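Local coordinates for protein glutamate--LysW ligase ArgX (Sulfolobus tokodaii, PDB 3VPC) that probably catalyses the ATP- and magnesium-dependent coupling of glutamate to the C-terminal glutamate of the carrier protein LysW, in arginine biosynthesis, at residues Pro123-Pro128 and Gln167-Tyr172; Val137-Asp142 and Asn197-Asn202; Gly174-Cys179 and Tyr190-Pro195. All coordinates share one frame; numbering follows the deposited sequence. Where two conformers were deposited one is given.

Contact 1 of 3, residues Pro123-Pro128 and Gln167-Tyr172; sequences PLIDKP and QEYIQY. With ADP (adenosine-5'-diphosphate), chain E.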
loop_
_atom_site.group_PDB
_atom_site.type_symbol
_atom_site.label_atom_id
_atom_site.label_comp_id
_atom_site.label_asym_id
_atom_site.label_seq_id
_atom_site.Cartn_x
_atom_site.Cartn_y
_atom_site.Cartn_z
ATOM N N PRO A 123 21.893 16.022 -14.407
ATOM C CA PRO A 123 21.275 15.132 -13.418
ATOM C C PRO A 123 20.526 15.880 -12.292
ATOM O O PRO A 123 20.752 17.064 -12.089
ATOM C CB PRO A 123 22.478 14.418 -12.803
ATOM C CG PRO A 123 23.574 15.421 -12.892
ATOM C CD PRO A 123 23.357 16.066 -14.253
ATOM N N LEU A 124 19.666 15.149 -11.594
ATOM C CA LEU A 124 18.911 15.662 -10.446
ATOM C C LEU A 124 18.686 14.570 -9.392
ATOM O O LEU A 124 18.872 13.384 -9.657
ATOM C CB LEU A 124 17.578 16.291 -10.923
ATOM C CG LEU A 124 16.558 15.397 -11.624
ATOM C CD1 LEU A 124 15.703 14.624 -10.627
ATOM C CD2 LEU A 124 15.649 16.230 -12.590
ATOM N N ILE A 125 18.341 14.982 -8.170
ATOM C CA ILE A 125 17.921 14.063 -7.137
ATOM C C ILE A 125 16.406 14.250 -7.009
ATOM O O ILE A 125 15.929 15.368 -7.033
ATOM C CB ILE A 125 18.624 14.387 -5.775
ATOM C CG1 ILE A 125 20.118 13.989 -5.824
ATOM C CG2 ILE A 125 17.887 13.718 -4.596
ATOM C CD1 ILE A 125 20.365 12.454 -5.715
ATOM N N ASP A 126 15.664 13.154 -6.934
ATOM C CA ASP A 126 14.261 13.188 -6.554
ATOM C C ASP A 126 14.077 12.298 -5.305
ATOM O O ASP A 126 14.368 11.081 -5.321
ATOM C CB ASP A 126 13.411 12.710 -7.733
ATOM C CG ASP A 126 11.924 12.709 -7.459
ATOM O OD1 ASP A 126 11.480 12.894 -6.301
ATOM O OD2 ASP A 126 11.182 12.486 -8.451
ATOM N N LYS A 127 13.576 12.898 -4.236
ATOM C CA LYS A 127 13.251 12.128 -3.037
ATOM C C LYS A 127 11.917 12.563 -2.419
ATOM O O LYS A 127 11.496 13.701 -2.597
ATOM C CB LYS A 127 14.372 12.273 -1.999
ATOM C CG LYS A 127 14.526 13.683 -1.438
ATOM C CD LYS A 127 15.912 13.789 -0.721
ATOM C CE LYS A 127 16.198 15.210 -0.267
ATOM N NZ LYS A 127 17.634 15.393 0.154
ATOM N N PRO A 128 11.250 11.653 -1.692
ATOM C CA PRO A 128 10.004 12.042 -1.017
ATOM C C PRO A 128 10.301 12.892 0.247
ATOM O O PRO A 128 11.452 12.968 0.673
ATOM C CB PRO A 128 9.354 10.699 -0.643
ATOM C CG PRO A 128 10.274 9.626 -1.131
ATOM C CD PRO A 128 11.610 10.251 -1.429
ATOM N N GLN A 167 15.747 18.111 -6.756
ATOM C CA GLN A 167 16.891 18.898 -6.318
ATOM C C GLN A 167 18.086 18.844 -7.252
ATOM O O GLN A 167 18.271 17.868 -8.011
ATOM C CB GLN A 167 17.380 18.371 -4.965
ATOM C CG GLN A 167 16.336 18.350 -3.895
ATOM C CD GLN A 167 16.920 18.114 -2.537
ATOM O OE1 GLN A 167 17.793 17.256 -2.365
ATOM N NE2 GLN A 167 16.448 18.877 -1.552
ATOM N N GLU A 168 18.893 19.893 -7.180
ATOM C CA GLU A 168 20.230 19.860 -7.726
ATOM C C GLU A 168 20.934 18.641 -7.146
ATOM O O GLU A 168 20.677 18.251 -6.003
ATOM C CB GLU A 168 21.006 21.123 -7.355
ATOM C CG GLU A 168 21.353 21.250 -5.839
ATOM C CD GLU A 168 22.172 22.483 -5.547
ATOM O OE1 GLU A 168 23.204 22.693 -6.235
ATOM O OE2 GLU A 168 21.796 23.240 -4.639
ATOM N N TYR A 169 21.795 18.033 -7.955
ATOM C CA TYR A 169 22.634 16.940 -7.489
ATOM C C TYR A 169 23.967 17.513 -6.992
ATOM O O TYR A 169 24.759 18.062 -7.779
ATOM C CB TYR A 169 22.861 15.917 -8.621
ATOM C CG TYR A 169 23.755 14.758 -8.216
ATOM C CD1 TYR A 169 23.653 14.198 -6.944
ATOM C CD2 TYR A 169 24.699 14.219 -9.105
ATOM C CE1 TYR A 169 24.455 13.135 -6.556
ATOM C CE2 TYR A 169 25.520 13.159 -8.717
ATOM C CZ TYR A 169 25.391 12.624 -7.439
ATOM O OH TYR A 169 26.169 11.554 -7.025
ATOM N N ILE A 170 24.209 17.395 -5.697
ATOM C CA ILE A 170 25.372 18.008 -5.083
ATOM C C ILE A 170 26.503 16.990 -4.993
ATOM O O ILE A 170 26.357 15.943 -4.402
ATOM C CB ILE A 170 25.088 18.589 -3.680
ATOM C CG1 ILE A 170 24.026 19.689 -3.779
ATOM C CG2 ILE A 170 26.389 19.162 -3.084
ATOM C CD1 ILE A 170 23.441 20.124 -2.453
ATOM N N GLN A 171 27.631 17.311 -5.605
ATOM C CA GLN A 171 28.757 16.393 -5.572
ATOM C C GLN A 171 30.013 17.203 -5.577
ATOM O O GLN A 171 30.366 17.824 -6.583
ATOM C CB GLN A 171 28.708 15.385 -6.710
ATOM C CG GLN A 171 28.470 15.963 -8.083
ATOM C CD GLN A 171 28.497 14.896 -9.151
ATOM O OE1 GLN A 171 28.998 13.787 -8.930
ATOM N NE2 GLN A 171 27.955 15.215 -10.316
ATOM N N TYR A 172 30.653 17.219 -4.417
ATOM C CA TYR A 172 31.756 18.099 -4.147
ATOM C C TYR A 172 32.830 17.288 -3.436
ATOM O O TYR A 172 33.889 17.010 -4.010
ATOM C CB TYR A 172 31.254 19.281 -3.304
ATOM C CG TYR A 172 32.217 20.435 -3.136
ATOM C CD1 TYR A 172 32.486 20.954 -1.872
ATOM C CD2 TYR A 172 32.859 21.009 -4.236
ATOM C CE1 TYR A 172 33.372 22.010 -1.702
ATOM C CE2 TYR A 172 33.751 22.067 -4.076
ATOM C CZ TYR A 172 33.999 22.561 -2.805
ATOM O OH TYR A 172 34.874 23.606 -2.631
HETATM P PB ADP E . 16.812 9.992 4.009
HETATM O O1B ADP E . 15.983 10.910 4.902
HETATM O O2B ADP E . 18.130 9.533 4.631
HETATM O O3B ADP E . 16.010 8.808 3.530
HETATM P PA ADP E . 18.353 11.982 2.548
HETATM O O1A ADP E . 17.932 13.280 1.876
HETATM O O2A ADP E . 19.115 12.034 3.883
HETATM O O3A ADP E . 17.177 10.894 2.685
HETATM O "O5'" ADP E . 19.438 11.398 1.535
HETATM C "C5'" ADP E . 20.107 10.166 1.707
HETATM C "C4'" ADP E . 21.480 10.355 1.078
HETATM O "O4'" ADP E . 21.405 10.755 -0.290
HETATM C "C3'" ADP E . 22.225 11.488 1.757
HETATM O "O3'" ADP E . 22.980 10.912 2.800
HETATM C "C2'" ADP E . 23.152 12.020 0.712
HETATM O "O2'" ADP E . 24.274 11.123 0.610
HETATM C "C1'" ADP E . 22.356 11.788 -0.555
HETATM N N9 ADP E . 21.639 12.983 -1.052
HETATM C C8 ADP E . 20.377 13.356 -0.726
HETATM N N7 ADP E . 20.029 14.474 -1.402
HETATM C C5 ADP E . 21.077 14.826 -2.173
HETATM C C6 ADP E . 21.368 15.906 -3.147
HETATM N N6 ADP E . 20.437 16.850 -3.413
HETATM N N1 ADP E . 22.582 15.917 -3.758
HETATM C C2 ADP E . 23.508 14.960 -3.485
HETATM N N3 ADP E . 23.312 13.944 -2.620
HETATM C C4 ADP E . 22.129 13.823 -1.952
HETATM O O HOH W 1 22.395 18.761 -10.535
#
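I125 and Q167 face each other as an antiparallel hydrogen-bonded pair joining strand 124-127 to strand 164-168. I125 N gives its hydrogen to Q167 O at 2.9 Å, and Q167 N returns one to I125 O at 2.8 Å. Past this pair the regular pairing gives way to a water, which donates to P123 O and accepts from Y169 N. Both side chains of the pair rise on the same face of the sheet, and the adenine of ADP lies there. I125 lays CG1 against the purine, 3.5 Å from ADP C6, and the same atom meets Y169 CD1 at 3.7 Å. The Y169 ring receives P123 CG at its edge. Around the base, E168 O and Q167 OE1 both accept from the exocyclic amine ADP N6, while I170 N donates to ADP N1 at 2.9 Å: the linker between the two ATP-grasp subdomains reads the base with its backbone. K127, its chain extended beyond CG, reaches ADP N7 and, at 2.7 Å from NZ, ADP O1A; N249 OD1 is another partner of this amine. The K127 NZ bond to Q167 OE1 is 3.1 Å long and comes from above the amide plane, 36° out of it. Q167 NE2 is turned to S104 OG, which fits the amide being oriented with its oxygen to the nucleotide. Cutting Q167 back to an alanine removes OE1 and NE2, and is likely to weaken the hold on ADP N6 and let K127 NZ shift. With two carbonyl oxygens at N6, a backbone N-H at N1 and an amine at N7, the pocket matches the hydrogen-bonding pattern of adenine, and K127 couples base recognition to the alpha-phosphate.

Contact 2 of 3, residues Val137-Asp142 and Asn197-Asn202; sequences VSLIRD and NEWRAN. With ADP (adenosine-5'-diphosphate), chain E.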
loop_
_atom_site.group_PDB
_atom_site.type_symbol
_atom_site.label_atom_id
_atom_site.label_comp_id
_atom_site.label_asym_id
_atom_site.label_seq_id
_atom_site.Cartn_x
_atom_site.Cartn_y
_atom_site.Cartn_z
ATOM N N VAL A 137 15.480 7.773 -2.382
ATOM C CA VAL A 137 16.273 8.868 -2.926
ATOM C C VAL A 137 16.826 8.403 -4.285
ATOM O O VAL A 137 17.586 7.450 -4.329
ATOM C CB VAL A 137 17.427 9.307 -1.999
ATOM C CG1 VAL A 137 18.063 10.544 -2.572
ATOM C CG2 VAL A 137 16.902 9.613 -0.580
ATOM N N SER A 138 16.421 9.055 -5.376
ATOM C CA SER A 138 16.781 8.627 -6.736
ATOM C C SER A 138 17.674 9.635 -7.449
ATOM O O SER A 138 17.368 10.825 -7.487
ATOM C CB SER A 138 15.515 8.367 -7.572
ATOM O OG SER A 138 14.734 7.307 -7.032
ATOM N N LEU A 139 18.782 9.148 -8.015
ATOM C CA LEU A 139 19.667 9.952 -8.848
ATOM C C LEU A 139 19.283 9.746 -10.307
ATOM O O LEU A 139 19.470 8.660 -10.864
ATOM C CB LEU A 139 21.139 9.580 -8.633
ATOM C CG LEU A 139 22.217 10.226 -9.525
ATOM C CD1 LEU A 139 22.145 11.751 -9.496
ATOM C CD2 LEU A 139 23.609 9.731 -9.100
ATOM N N ILE A 140 18.738 10.795 -10.903
ATOM C CA ILE A 140 18.120 10.698 -12.213
ATOM C C ILE A 140 18.989 11.389 -13.262
ATOM O O ILE A 140 19.329 12.556 -13.120
ATOM C CB ILE A 140 16.691 11.284 -12.169
ATOM C CG1 ILE A 140 15.842 10.494 -11.151
ATOM C CG2 ILE A 140 16.042 11.284 -13.598
ATOM C CD1 ILE A 140 14.417 11.046 -10.882
ATOM N N ARG A 141 19.315 10.667 -14.332
ATOM C CA ARG A 141 20.342 11.122 -15.286
ATOM C C ARG A 141 19.761 11.585 -16.632
ATOM O O ARG A 141 20.436 12.266 -17.403
ATOM C CB ARG A 141 21.370 10.002 -15.509
ATOM C CG ARG A 141 22.591 10.038 -14.573
ATOM C CD ARG A 141 22.299 9.560 -13.133
ATOM N NE ARG A 141 21.632 8.255 -13.126
ATOM C CZ ARG A 141 22.256 7.086 -13.176
ATOM N NH1 ARG A 141 23.580 7.036 -13.173
ATOM N NH2 ARG A 141 21.552 5.956 -13.217
ATOM N N ASP A 142 18.530 11.192 -16.911
ATOM C CA ASP A 142 17.858 11.592 -18.161
ATOM C C ASP A 142 16.351 11.399 -18.084
ATOM O O ASP A 142 15.845 10.880 -17.117
ATOM C CB ASP A 142 18.474 10.899 -19.391
ATOM C CG ASP A 142 18.327 9.377 -19.388
ATOM O OD1 ASP A 142 17.407 8.830 -18.735
ATOM O OD2 ASP A 142 19.156 8.720 -20.088
ATOM N N ASN A 197 30.730 2.186 -4.462
ATOM C CA ASN A 197 29.676 1.877 -5.438
ATOM C C ASN A 197 28.338 2.575 -5.173
ATOM O O ASN A 197 27.261 1.994 -5.395
ATOM C CB ASN A 197 29.468 0.361 -5.519
ATOM C CG ASN A 197 29.046 -0.094 -6.901
ATOM O OD1 ASN A 197 27.873 -0.397 -7.138
ATOM N ND2 ASN A 197 30.002 -0.130 -7.828
ATOM N N GLU A 198 28.399 3.822 -4.713
ATOM C CA GLU A 198 27.188 4.506 -4.258
ATOM C C GLU A 198 27.090 5.993 -4.616
ATOM O O GLU A 198 28.059 6.604 -5.071
ATOM C CB GLU A 198 27.015 4.315 -2.742
ATOM C CG GLU A 198 26.111 3.142 -2.350
ATOM C CD GLU A 198 24.619 3.445 -2.496
ATOM O OE1 GLU A 198 23.797 2.620 -2.031
ATOM O OE2 GLU A 198 24.257 4.495 -3.081
ATOM N N TRP A 199 25.896 6.542 -4.407
ATOM C CA TRP A 199 25.653 7.986 -4.437
ATOM C C TRP A 199 25.088 8.473 -3.083
ATOM O O TRP A 199 24.890 9.669 -2.872
ATOM C CB TRP A 199 24.723 8.362 -5.613
ATOM C CG TRP A 199 23.254 8.094 -5.377
ATOM C CD1 TRP A 199 22.307 8.992 -4.949
ATOM C CD2 TRP A 199 22.566 6.850 -5.563
ATOM N NE1 TRP A 199 21.077 8.377 -4.855
ATOM C CE2 TRP A 199 21.211 7.062 -5.219
ATOM C CE3 TRP A 199 22.964 5.573 -5.980
ATOM C CZ2 TRP A 199 20.251 6.035 -5.274
ATOM C CZ3 TRP A 199 22.003 4.552 -6.042
ATOM C CH2 TRP A 199 20.668 4.790 -5.689
ATOM N N ARG A 200 24.820 7.531 -2.178
ATOM C CA ARG A 200 24.290 7.837 -0.848
ATOM C C ARG A 200 25.299 7.424 0.227
ATOM O O ARG A 200 26.126 6.539 -0.001
ATOM C CB ARG A 200 22.963 7.117 -0.613
ATOM C CG ARG A 200 21.864 7.462 -1.599
ATOM C CD ARG A 200 20.729 6.456 -1.530
ATOM N NE ARG A 200 21.153 5.108 -1.899
ATOM C CZ ARG A 200 20.363 4.036 -1.888
ATOM N NH1 ARG A 200 19.087 4.141 -1.538
ATOM N NH2 ARG A 200 20.850 2.849 -2.237
ATOM N N ALA A 201 25.215 8.057 1.396
ATOM C CA ALA A 201 26.159 7.785 2.482
ATOM C C ALA A 201 25.537 7.173 3.750
ATOM O O ALA A 201 26.233 7.005 4.760
ATOM C CB ALA A 201 26.964 9.041 2.816
ATOM N N ASN A 202 24.248 6.821 3.692
ATOM C CA ASN A 202 23.538 6.220 4.845
ATOM C C ASN A 202 24.263 5.049 5.559
ATOM O O ASN A 202 24.620 5.209 6.729
ATOM C CB ASN A 202 22.079 5.883 4.512
ATOM C CG ASN A 202 21.286 7.105 4.100
ATOM O OD1 ASN A 202 21.185 7.410 2.916
ATOM N ND2 ASN A 202 20.739 7.823 5.078
HETATM P PB ADP E . 16.812 9.992 4.009
HETATM O O1B ADP E . 15.983 10.910 4.902
HETATM O O2B ADP E . 18.130 9.533 4.631
HETATM O O3B ADP E . 16.010 8.808 3.530
HETATM P PA ADP E . 18.353 11.982 2.548
HETATM O O1A ADP E . 17.932 13.280 1.876
HETATM O O2A ADP E . 19.115 12.034 3.883
HETATM O O3A ADP E . 17.177 10.894 2.685
HETATM O "O5'" ADP E . 19.438 11.398 1.535
HETATM C "C5'" ADP E . 20.107 10.166 1.707
HETATM C "C4'" ADP E . 21.480 10.355 1.078
HETATM O "O4'" ADP E . 21.405 10.755 -0.290
HETATM C "C3'" ADP E . 22.225 11.488 1.757
HETATM O "O3'" ADP E . 22.980 10.912 2.800
HETATM C "C2'" ADP E . 23.152 12.020 0.712
HETATM O "O2'" ADP E . 24.274 11.123 0.610
HETATM C "C1'" ADP E . 22.356 11.788 -0.555
HETATM N N9 ADP E . 21.639 12.983 -1.052
HETATM C C8 ADP E . 20.377 13.356 -0.726
HETATM N N7 ADP E . 20.029 14.474 -1.402
HETATM C C5 ADP E . 21.077 14.826 -2.173
HETATM C C6 ADP E . 21.368 15.906 -3.147
HETATM N N6 ADP E . 20.437 16.850 -3.413
HETATM N N1 ADP E . 22.582 15.917 -3.758
HETATM C C2 ADP E . 23.508 14.960 -3.485
HETATM N N3 ADP E . 23.312 13.944 -2.620
HETATM C C4 ADP E . 22.129 13.823 -1.952
#
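W199 sets its indole across L139 and V137, where a loop comes down on strand 138-140, at an edge of the sheet within this chain. L139 CB sits over the five-membered ring, 4.0 Å from its centroid and 12° off the normal, a CH-pi contact, while L139 CD2 packs on W199 CB at 3.9 Å. At the ring's edge V137 O lies in plane, 3.2 Å from W199 CZ2. On the opposite face from L139 CB, R200 CG and E198 OE2 lie toward the rim. That carboxylate oxygen accepts from W199 N and R200 N, and E198 OE1 forms a salt bridge with R200 NH2; R200 NH1 turns to G134 O and to E151 of the second subunit. F144 of that subunit also meets the indole, so the contact lies beside a tetramer interface. V137 CG2 comes within 3.5 Å of ADP O3A and N202 ND2 donates to ADP O2B at 3.2 Å, so each segment borders the nucleotide. The buried W199 NE1 has no hydrogen-bond partner in the model, and across the contact the segments share none: apolar and ring contacts join them, while the polar bonds are made within the loop, to ADP, to G134 and to the second subunit.

Contact 3 of 3, residues Gly174-Cys179 and Tyr190-Pro195; sequences GRDIRC and YARNIP. With ADP (adenosine-5'-diphosphate), chain E.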
loop_
_atom_site.group_PDB
_atom_site.type_symbol
_atom_site.label_atom_id
_atom_site.label_comp_id
_atom_site.label_asym_id
_atom_site.label_seq_id
_atom_site.Cartn_x
_atom_site.Cartn_y
_atom_site.Cartn_z
ATOM N N GLY A 174 32.203 14.176 -1.587
ATOM C CA GLY A 174 31.909 12.749 -1.473
ATOM C C GLY A 174 31.521 12.255 -0.095
ATOM O O GLY A 174 31.812 11.110 0.258
ATOM N N ARG A 175 30.828 13.095 0.672
ATOM C CA ARG A 175 30.444 12.746 2.041
ATOM C C ARG A 175 29.250 13.544 2.584
ATOM O O ARG A 175 28.923 14.610 2.053
ATOM C CB ARG A 175 31.642 12.975 2.969
ATOM C CG ARG A 175 32.052 14.431 3.070
ATOM C CD ARG A 175 33.505 14.599 3.467
ATOM N NE ARG A 175 33.767 15.946 3.960
ATOM C CZ ARG A 175 34.938 16.360 4.446
ATOM N NH1 ARG A 175 35.982 15.535 4.495
ATOM N NH2 ARG A 175 35.070 17.606 4.877
ATOM N N ASP A 176 28.634 12.991 3.637
ATOM C CA ASP A 176 27.599 13.673 4.424
ATOM C C ASP A 176 28.223 14.168 5.720
ATOM O O ASP A 176 29.120 13.520 6.281
ATOM C CB ASP A 176 26.455 12.710 4.778
ATOM C CG ASP A 176 25.102 13.416 4.939
ATOM O OD1 ASP A 176 25.042 14.575 5.415
ATOM O OD2 ASP A 176 24.077 12.799 4.584
ATOM N N ILE A 177 27.749 15.308 6.203
ATOM C CA ILE A 177 28.154 15.764 7.522
ATOM C C ILE A 177 26.931 15.682 8.431
ATOM O O ILE A 177 25.840 16.134 8.063
ATOM C CB ILE A 177 28.767 17.184 7.508
ATOM C CG1 ILE A 177 30.087 17.206 6.709
ATOM C CG2 ILE A 177 28.999 17.672 8.950
ATOM C CD1 ILE A 177 30.673 18.615 6.471
ATOM N N ARG A 178 27.094 15.054 9.594
ATOM C CA ARG A 178 26.020 14.997 10.562
ATOM C C ARG A 178 26.435 15.694 11.852
ATOM O O ARG A 178 27.525 15.441 12.392
ATOM C CB ARG A 178 25.591 13.550 10.825
ATOM C CG ARG A 178 24.585 13.409 11.980
ATOM C CD ARG A 178 23.845 12.097 11.939
ATOM N NE ARG A 178 23.085 11.981 10.711
ATOM C CZ ARG A 178 22.491 10.874 10.281
ATOM N NH1 ARG A 178 22.565 9.745 10.990
ATOM N NH2 ARG A 178 21.821 10.895 9.130
ATOM N N CYS A 179 25.570 16.573 12.344
ATOM C CA CYS A 179 25.832 17.293 13.577
ATOM C C CYS A 179 24.706 17.051 14.563
ATOM O O CYS A 179 23.587 16.676 14.160
ATOM C CB CYS A 179 25.994 18.798 13.292
ATOM S SG CYS A 179 27.159 19.208 11.974
ATOM N N TYR A 190 30.415 14.976 12.532
ATOM C CA TYR A 190 31.307 14.002 11.907
ATOM C C TYR A 190 30.884 13.837 10.450
ATOM O O TYR A 190 29.802 14.295 10.066
ATOM C CB TYR A 190 31.291 12.661 12.664
ATOM C CG TYR A 190 30.008 11.863 12.547
ATOM C CD1 TYR A 190 28.961 12.064 13.436
ATOM C CD2 TYR A 190 29.853 10.886 11.554
ATOM C CE1 TYR A 190 27.775 11.333 13.342
ATOM C CE2 TYR A 190 28.666 10.139 11.450
ATOM C CZ TYR A 190 27.632 10.378 12.349
ATOM O OH TYR A 190 26.458 9.667 12.275
ATOM N N ALA A 191 31.740 13.208 9.646
ATOM C CA ALA A 191 31.421 12.915 8.251
ATOM C C ALA A 191 31.079 11.449 8.026
ATOM O O ALA A 191 31.615 10.551 8.691
ATOM C CB ALA A 191 32.559 13.347 7.333
ATOM N N ARG A 192 30.163 11.215 7.090
ATOM C CA ARG A 192 29.851 9.871 6.597
ATOM C C ARG A 192 30.225 9.877 5.119
ATOM O O ARG A 192 29.608 10.587 4.326
ATOM C CB ARG A 192 28.355 9.574 6.755
ATOM C CG ARG A 192 27.755 9.964 8.103
ATOM C CD ARG A 192 26.363 10.591 7.944
ATOM N NE ARG A 192 25.325 9.571 7.825
ATOM C CZ ARG A 192 24.166 9.723 7.186
ATOM N NH1 ARG A 192 23.307 8.710 7.157
ATOM N NH2 ARG A 192 23.856 10.869 6.579
ATOM N N ASN A 193 31.249 9.107 4.751
ATOM C CA ASN A 193 31.710 9.066 3.368
ATOM C C ASN A 193 30.933 8.083 2.499
ATOM O O ASN A 193 30.491 7.038 2.967
ATOM C CB ASN A 193 33.217 8.790 3.290
ATOM C CG ASN A 193 34.042 9.862 3.969
ATOM O OD1 ASN A 193 34.628 10.719 3.308
ATOM N ND2 ASN A 193 34.096 9.820 5.297
ATOM N N ILE A 194 30.755 8.448 1.232
ATOM C CA ILE A 194 30.074 7.601 0.253
ATOM C C ILE A 194 30.992 6.422 -0.125
ATOM O O ILE A 194 32.138 6.645 -0.536
ATOM C CB ILE A 194 29.675 8.414 -1.009
ATOM C CG1 ILE A 194 28.710 9.553 -0.638
ATOM C CG2 ILE A 194 29.042 7.514 -2.062
ATOM C CD1 ILE A 194 28.583 10.631 -1.715
ATOM N N PRO A 195 30.494 5.177 0.027
ATOM C CA PRO A 195 31.234 3.964 -0.343
ATOM C C PRO A 195 31.355 3.804 -1.864
ATOM O O PRO A 195 30.442 4.208 -2.594
ATOM C CB PRO A 195 30.377 2.840 0.252
ATOM C CG PRO A 195 29.006 3.389 0.268
ATOM C CD PRO A 195 29.179 4.846 0.605
HETATM P PB ADP E . 16.812 9.992 4.009
HETATM O O1B ADP E . 15.983 10.910 4.902
HETATM O O2B ADP E . 18.130 9.533 4.631
HETATM O O3B ADP E . 16.010 8.808 3.530
HETATM P PA ADP E . 18.353 11.982 2.548
HETATM O O1A ADP E . 17.932 13.280 1.876
HETATM O O2A ADP E . 19.115 12.034 3.883
HETATM O O3A ADP E . 17.177 10.894 2.685
HETATM O "O5'" ADP E . 19.438 11.398 1.535
HETATM C "C5'" ADP E . 20.107 10.166 1.707
HETATM C "C4'" ADP E . 21.480 10.355 1.078
HETATM O "O4'" ADP E . 21.405 10.755 -0.290
HETATM C "C3'" ADP E . 22.225 11.488 1.757
HETATM O "O3'" ADP E . 22.980 10.912 2.800
HETATM C "C2'" ADP E . 23.152 12.020 0.712
HETATM O "O2'" ADP E . 24.274 11.123 0.610
HETATM C "C1'" ADP E . 22.356 11.788 -0.555
HETATM N N9 ADP E . 21.639 12.983 -1.052
HETATM C C8 ADP E . 20.377 13.356 -0.726
HETATM N N7 ADP E . 20.029 14.474 -1.402
HETATM C C5 ADP E . 21.077 14.826 -2.173
HETATM C C6 ADP E . 21.368 15.906 -3.147
HETATM N N6 ADP E . 20.437 16.850 -3.413
HETATM N N1 ADP E . 22.582 15.917 -3.758
HETATM C C2 ADP E . 23.508 14.960 -3.485
HETATM N N3 ADP E . 23.312 13.944 -2.620
HETATM C C4 ADP E . 22.129 13.823 -1.952
#
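D176 and R192 form a hydrogen-bonded antiparallel pair in the beta hairpin of strands 175-182 and 185-193, part of the ATP-grasp fold, where the axes of 175-179 and 190-193 approach to 4.4 Å at 151°. R178 with Y190 repeats that bonding, and beyond the strand I194 N donates almost straight to G174 O. D176, R178, Y190 and R192 share the face toward the nucleotide. R178 runs beside Y190, its CB over the phenol ring at 4.0 Å from Y190 CE1. CG of Y190 is wedged between backbone N and carbonyl carbon (chi1 70°), which lays the ring along the arginine's aliphatic stem. The two guanidinium groups then overlap with planes 32° apart, R178 NH2 standing over a face of R192. R178 NE pairs with D237, a ligand of one magnesium ion, which probably balances part of the positive charge gathered here. R192 is a likely substrate-binding residue. On the other face R175 reaches E240, and N193 donates to S210. In one of the two conformers of D176, its OD2 takes the ribose hydroxyl ADP O3' at 2.8 Å and, at the edge of the guanidinium, forms a salt bridge with R192 NH2 at 2.8 Å.

Following the chain from the N terminus, strand 124-127 opens contact 1 and strand 138-140, its neighbour in the four-stranded antiparallel sheet, opens contact 2. Contact 1 closes first, at 167-172, so contacts 1 and 2 cross. The chain then runs straight into the five-stranded antiparallel sheet, where the hairpin of contact 3 opens at 174-179 and closes at 190-195, nested inside the long loop that 197-202 completes. Contacts 1 and 2 touch through sheet bonds, L124 O to I140 N and D126 O to S138 N; contact 2 meets contact 3 where A201 and N202 pack on R192. All three border ADP, which lies between the two sheets of the ATP-grasp region.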